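Local structure of beta-1,4-mannanase (Aplysia kurodai, 3VUP) at residues G56-G67 and I104-V115. The protein probably hydrolyses internal beta-1,4-mannosidic linkages of mannan as a TIM-barrel glycoside hydrolase of the sea hare's digestive fluid. Sequence-based numbering, arbitrary orientation.
Sequences GNSMRLWIHIQG and ILVFPCLWNAAV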
loop_
_atom_site.group_PDB
_atom_site.type_symbol
_atom_site.label_atom_id
_atom_site.label_comp_id
_atom_site.label_asym_id
_atom_site.label_seq_id
_atom_site.Cartn_x
_atom_site.Cartn_y
_atom_site.Cartn_z
ATOM N N GLY A 56 -4.810 -16.394 7.070
ATOM C CA GLY A 56 -4.146 -15.285 6.416
ATOM C C GLY A 56 -2.700 -15.185 6.850
ATOM O O GLY A 56 -2.332 -15.652 7.931
ATOM N N ASN A 57 -1.887 -14.548 6.011
ATOM C CA ASN A 57 -0.491 -14.285 6.339
ATOM C C ASN A 57 -0.097 -12.816 6.188
ATOM O O ASN A 57 1.071 -12.494 6.379
ATOM C CB ASN A 57 0.467 -15.170 5.523
ATOM C CG ASN A 57 0.428 -14.877 4.036
ATOM O OD1 ASN A 57 -0.038 -13.821 3.595
ATOM N ND2 ASN A 57 0.926 -15.815 3.251
ATOM N N SER A 58 -1.042 -11.932 5.855
ATOM C CA SER A 58 -0.738 -10.544 5.451
ATOM C C SER A 58 -1.776 -9.566 5.972
ATOM O O SER A 58 -2.967 -9.824 5.782
ATOM C CB SER A 58 -0.799 -10.423 3.925
ATOM O OG SER A 58 0.315 -11.005 3.290
ATOM N N MET A 59 -1.347 -8.439 6.535
ATOM C CA MET A 59 -2.239 -7.361 6.957
ATOM C C MET A 59 -1.721 -6.021 6.425
ATOM O O MET A 59 -0.580 -5.661 6.729
ATOM C CB MET A 59 -2.280 -7.306 8.488
ATOM C CG MET A 59 -3.228 -6.272 9.079
ATOM S SD MET A 59 -4.958 -6.764 9.092
ATOM C CE MET A 59 -5.043 -7.732 10.600
ATOM N N ARG A 60 -2.550 -5.288 5.686
ATOM C CA ARG A 60 -2.259 -3.906 5.320
ATOM C C ARG A 60 -3.024 -3.020 6.299
ATOM O O ARG A 60 -4.191 -3.278 6.593
ATOM C CB ARG A 60 -2.707 -3.637 3.884
ATOM C CG ARG A 60 -2.504 -2.191 3.410
ATOM C CD ARG A 60 -2.687 -2.127 1.918
ATOM N NE ARG A 60 -2.524 -0.825 1.273
ATOM C CZ ARG A 60 -3.512 -0.088 0.767
ATOM N NH1 ARG A 60 -4.787 -0.421 0.949
ATOM N NH2 ARG A 60 -3.213 1.010 0.085
ATOM N N LEU A 61 -2.371 -1.990 6.827
ATOM C CA LEU A 61 -3.037 -1.054 7.732
ATOM C C LEU A 61 -2.396 0.315 7.576
ATOM O O LEU A 61 -1.238 0.433 7.162
ATOM C CB LEU A 61 -3.016 -1.529 9.189
ATOM C CG LEU A 61 -1.743 -1.347 10.020
ATOM C CD1 LEU A 61 -2.019 -1.736 11.461
ATOM C CD2 LEU A 61 -0.589 -2.168 9.476
ATOM N N TRP A 62 -3.171 1.347 7.870
ATOM C CA TRP A 62 -2.801 2.699 7.492
ATOM C C TRP A 62 -2.274 3.479 8.685
ATOM O O TRP A 62 -2.812 3.384 9.792
ATOM C CB TRP A 62 -3.990 3.423 6.881
ATOM C CG TRP A 62 -4.546 2.832 5.608
ATOM C CD1 TRP A 62 -4.307 1.604 5.053
ATOM C CD2 TRP A 62 -5.483 3.476 4.760
ATOM N NE1 TRP A 62 -5.029 1.463 3.884
ATOM C CE2 TRP A 62 -5.766 2.606 3.689
ATOM C CE3 TRP A 62 -6.098 4.729 4.789
ATOM C CZ2 TRP A 62 -6.662 2.946 2.667
ATOM C CZ3 TRP A 62 -6.973 5.066 3.790
ATOM C CH2 TRP A 62 -7.258 4.176 2.743
ATOM N N ILE A 63 -1.227 4.265 8.437
ATOM C CA ILE A 63 -0.466 4.917 9.494
ATOM C C ILE A 63 -0.737 6.424 9.558
ATOM O O ILE A 63 -1.602 6.850 10.317
ATOM C CB ILE A 63 1.057 4.618 9.369
ATOM C CG1 ILE A 63 1.307 3.110 9.146
ATOM C CG2 ILE A 63 1.798 5.141 10.586
ATOM C CD1 ILE A 63 0.769 2.203 10.229
ATOM N N HIS A 64 -0.022 7.238 8.776
ATOM C CA HIS A 64 -0.184 8.695 8.882
ATOM C C HIS A 64 -1.500 9.178 8.275
ATOM O O HIS A 64 -2.138 10.103 8.794
ATOM C CB HIS A 64 0.939 9.469 8.179
ATOM C CG HIS A 64 2.339 9.051 8.528
ATOM N ND1 HIS A 64 2.786 8.857 9.820
ATOM C CD2 HIS A 64 3.418 8.881 7.729
ATOM C CE1 HIS A 64 4.072 8.548 9.794
ATOM N NE2 HIS A 64 4.482 8.564 8.538
ATOM N N ILE A 65 -1.857 8.586 7.134
ATOM C CA ILE A 65 -3.055 8.917 6.365
ATOM C C ILE A 65 -2.897 10.307 5.742
ATOM O O ILE A 65 -2.264 10.425 4.691
ATOM C CB ILE A 65 -4.358 8.656 7.153
ATOM C CG1 ILE A 65 -4.298 7.228 7.720
ATOM C CG2 ILE A 65 -5.559 8.815 6.255
ATOM C CD1 ILE A 65 -5.606 6.686 8.229
ATOM N N GLN A 66 -3.416 11.356 6.377
ATOM C CA GLN A 66 -3.140 12.705 5.886
ATOM C C GLN A 66 -2.509 13.595 6.957
ATOM O O GLN A 66 -2.600 14.817 6.902
ATOM C CB GLN A 66 -4.386 13.333 5.251
ATOM C CG GLN A 66 -4.848 12.502 4.063
ATOM C CD GLN A 66 -5.934 13.138 3.225
ATOM O OE1 GLN A 66 -6.889 13.727 3.748
ATOM N NE2 GLN A 66 -5.816 12.995 1.901
ATOM N N GLY A 67 -1.827 12.973 7.909
ATOM C CA GLY A 67 -1.084 13.711 8.913
ATOM C C GLY A 67 -1.913 14.201 10.081
ATOM O O GLY A 67 -1.528 15.158 10.749
ATOM N N ILE A 104 1.931 -13.016 10.970
ATOM C CA ILE A 104 1.371 -12.099 9.990
ATOM C C ILE A 104 2.433 -11.101 9.537
ATOM O O ILE A 104 3.063 -10.428 10.350
ATOM C CB ILE A 104 0.170 -11.315 10.568
ATOM C CG1 ILE A 104 -0.949 -12.257 11.009
ATOM C CG2 ILE A 104 -0.335 -10.279 9.564
ATOM C CD1 ILE A 104 -1.571 -13.060 9.900
ATOM N N LEU A 105 2.615 -11.017 8.225
ATOM C CA LEU A 105 3.426 -9.983 7.595
ATOM C C LEU A 105 2.630 -8.686 7.492
ATOM O O LEU A 105 1.484 -8.685 7.044
ATOM C CB LEU A 105 3.840 -10.425 6.199
ATOM C CG LEU A 105 4.799 -11.613 6.132
ATOM C CD1 LEU A 105 4.784 -12.214 4.737
ATOM C CD2 LEU A 105 6.205 -11.189 6.517
ATOM N N VAL A 106 3.254 -7.594 7.911
ATOM C CA VAL A 106 2.598 -6.298 7.988
ATOM C C VAL A 106 3.022 -5.394 6.841
ATOM O O VAL A 106 4.211 -5.318 6.508
ATOM C CB VAL A 106 2.934 -5.622 9.322
ATOM C CG1 VAL A 106 2.233 -4.291 9.453
ATOM C CG2 VAL A 106 2.540 -6.510 10.445
ATOM N N PHE A 107 2.038 -4.715 6.256
ATOM C CA PHE A 107 2.270 -3.750 5.190
ATOM C C PHE A 107 1.701 -2.402 5.617
ATOM O O PHE A 107 0.550 -2.093 5.341
ATOM C CB PHE A 107 1.646 -4.262 3.883
ATOM C CG PHE A 107 2.253 -5.554 3.411
ATOM C CD1 PHE A 107 3.287 -5.554 2.496
ATOM C CD2 PHE A 107 1.823 -6.765 3.926
ATOM C CE1 PHE A 107 3.869 -6.745 2.087
ATOM C CE2 PHE A 107 2.404 -7.961 3.517
ATOM C CZ PHE A 107 3.426 -7.950 2.597
ATOM N N PRO A 108 2.504 -1.602 6.331
ATOM C CA PRO A 108 2.023 -0.281 6.739
ATOM C C PRO A 108 1.889 0.618 5.520
ATOM O O PRO A 108 2.788 0.659 4.676
ATOM C CB PRO A 108 3.147 0.232 7.649
ATOM C CG PRO A 108 3.932 -0.997 8.043
ATOM C CD PRO A 108 3.856 -1.884 6.837
ATOM N N CYS A 109 0.773 1.338 5.445
ATOM C CA CYS A 109 0.533 2.289 4.370
ATOM C C CYS A 109 0.655 3.695 4.944
ATOM O O CYS A 109 -0.127 4.086 5.811
ATOM C CB CYS A 109 -0.849 2.060 3.756
ATOM S SG CYS A 109 -1.277 3.251 2.474
ATOM N N LEU A 110 1.639 4.448 4.464
ATOM C CA LEU A 110 1.995 5.712 5.102
ATOM C C LEU A 110 0.951 6.804 4.896
ATOM O O LEU A 110 0.491 7.392 5.874
ATOM C CB LEU A 110 3.365 6.185 4.624
ATOM C CG LEU A 110 4.525 5.250 4.951
ATOM C CD1 LEU A 110 5.804 5.829 4.367
ATOM C CD2 LEU A 110 4.641 5.026 6.455
ATOM N N TRP A 111 0.580 7.058 3.638
ATOM C CA TRP A 111 -0.229 8.217 3.273
ATOM C C TRP A 111 -1.481 7.801 2.506
ATOM O O TRP A 111 -1.593 6.664 2.031
ATOM C CB TRP A 111 0.584 9.169 2.403
ATOM C CG TRP A 111 1.859 9.647 3.029
ATOM C CD1 TRP A 111 3.126 9.260 2.696
ATOM C CD2 TRP A 111 1.998 10.611 4.084
ATOM N NE1 TRP A 111 4.040 9.912 3.479
ATOM C CE2 TRP A 111 3.375 10.748 4.337
ATOM C CE3 TRP A 111 1.093 11.353 4.853
ATOM C CZ2 TRP A 111 3.874 11.617 5.309
ATOM C CZ3 TRP A 111 1.591 12.216 5.818
ATOM C CH2 TRP A 111 2.967 12.335 6.039
ATOM N N ASN A 112 -2.415 8.739 2.361
ATOM C CA ASN A 112 -3.672 8.482 1.676
ATOM C C ASN A 112 -4.060 9.687 0.825
ATOM O O ASN A 112 -3.995 10.829 1.294
ATOM C CB ASN A 112 -4.773 8.230 2.710
ATOM C CG ASN A 112 -6.121 7.925 2.087
ATOM O OD1 ASN A 112 -6.198 7.343 1.003
ATOM N ND2 ASN A 112 -7.199 8.303 2.780
ATOM N N ALA A 113 -4.478 9.424 -0.412
ATOM C CA ALA A 113 -5.017 10.459 -1.289
ATOM C C ALA A 113 -6.426 10.134 -1.805
ATOM O O ALA A 113 -6.908 10.779 -2.738
ATOM C CB ALA A 113 -4.072 10.724 -2.459
ATOM N N ALA A 114 -7.100 9.156 -1.194
ATOM C CA ALA A 114 -8.455 8.778 -1.633
ATOM C C ALA A 114 -9.558 9.698 -1.115
ATOM O O ALA A 114 -10.710 9.585 -1.541
ATOM C CB ALA A 114 -8.760 7.343 -1.251
ATOM N N VAL A 115 -9.210 10.561 -0.163
ATOM C CA VAL A 115 -10.098 11.606 0.325
ATOM C C VAL A 115 -9.305 12.902 0.327
ATOM O O VAL A 115 -8.083 12.882 0.231
ATOM C CB VAL A 115 -10.643 11.309 1.745
ATOM C CG1 VAL A 115 -11.508 10.057 1.732
ATOM C CG2 VAL A 115 -9.505 11.195 2.760
#
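Met59 N donates to Leu105 O and Phe107 N to Met59 O, part of the regular parallel pairing that runs from Asn57 to Ile63. Pro108, which has no N-H to give, falls where the parallel pattern asks Cys109 N, not its own nitrogen, to bond Leu61 O (2.8 Å). Between Trp62 and Ile65 a beta bulge shifts the register by one. Leu110 O there receives Ile65 N at 2.9 Å and, weakly, His64 N.

Past the bulge, the NE2 of Gln66 bridges two carbonyls, Asn112 O at 2.9 Å and Val115 O at 2.8 Å, its two N-H groups suiting it to hold the turn. A leucine here would probably leave both carbonyls without this donor and free the 113-115 loop to shift. Asn112 closes the same turn as an Asx turn, its OD1 accepting from Ala114 N, while its amide finds its main polar partner in Asn161.

Among the aromatic contacts, Cys109 SG sits over one face of Trp62, 4.4 Å from the centroid of the five-membered ring; with SG anti to the backbone N (chi1 177°), the small, polarisable thiol also comes beside Arg60 NH2. The Trp62 six-membered ring meets the Asn112 amide obliquely, their planes 53° apart. His64 lays CB over the face of Trp111, a CH-pi contact 4.0 Å from the six-membered ring centroid.

On the face carrying Met59, Leu61, Val106 and Pro108, Leu61 CD2 meets Val106 CG1 at 3.5 Å; beyond, Ile63 CG1 lies alongside Pro108 CB.

These are neighbouring strands of the eight-stranded TIM barrel. Trp62 lies about 3 Å from a bound Tris molecule, so this end probably lines the substrate pocket. Leu61, Ile63 and Val106 pack outward on helix 88-101, whereas Arg60 faces the interior, salt-bridged to Asp158 and Glu293 and hydrogen-bonded to Asn22. Strands 18-22 and 157-161 flank the pair.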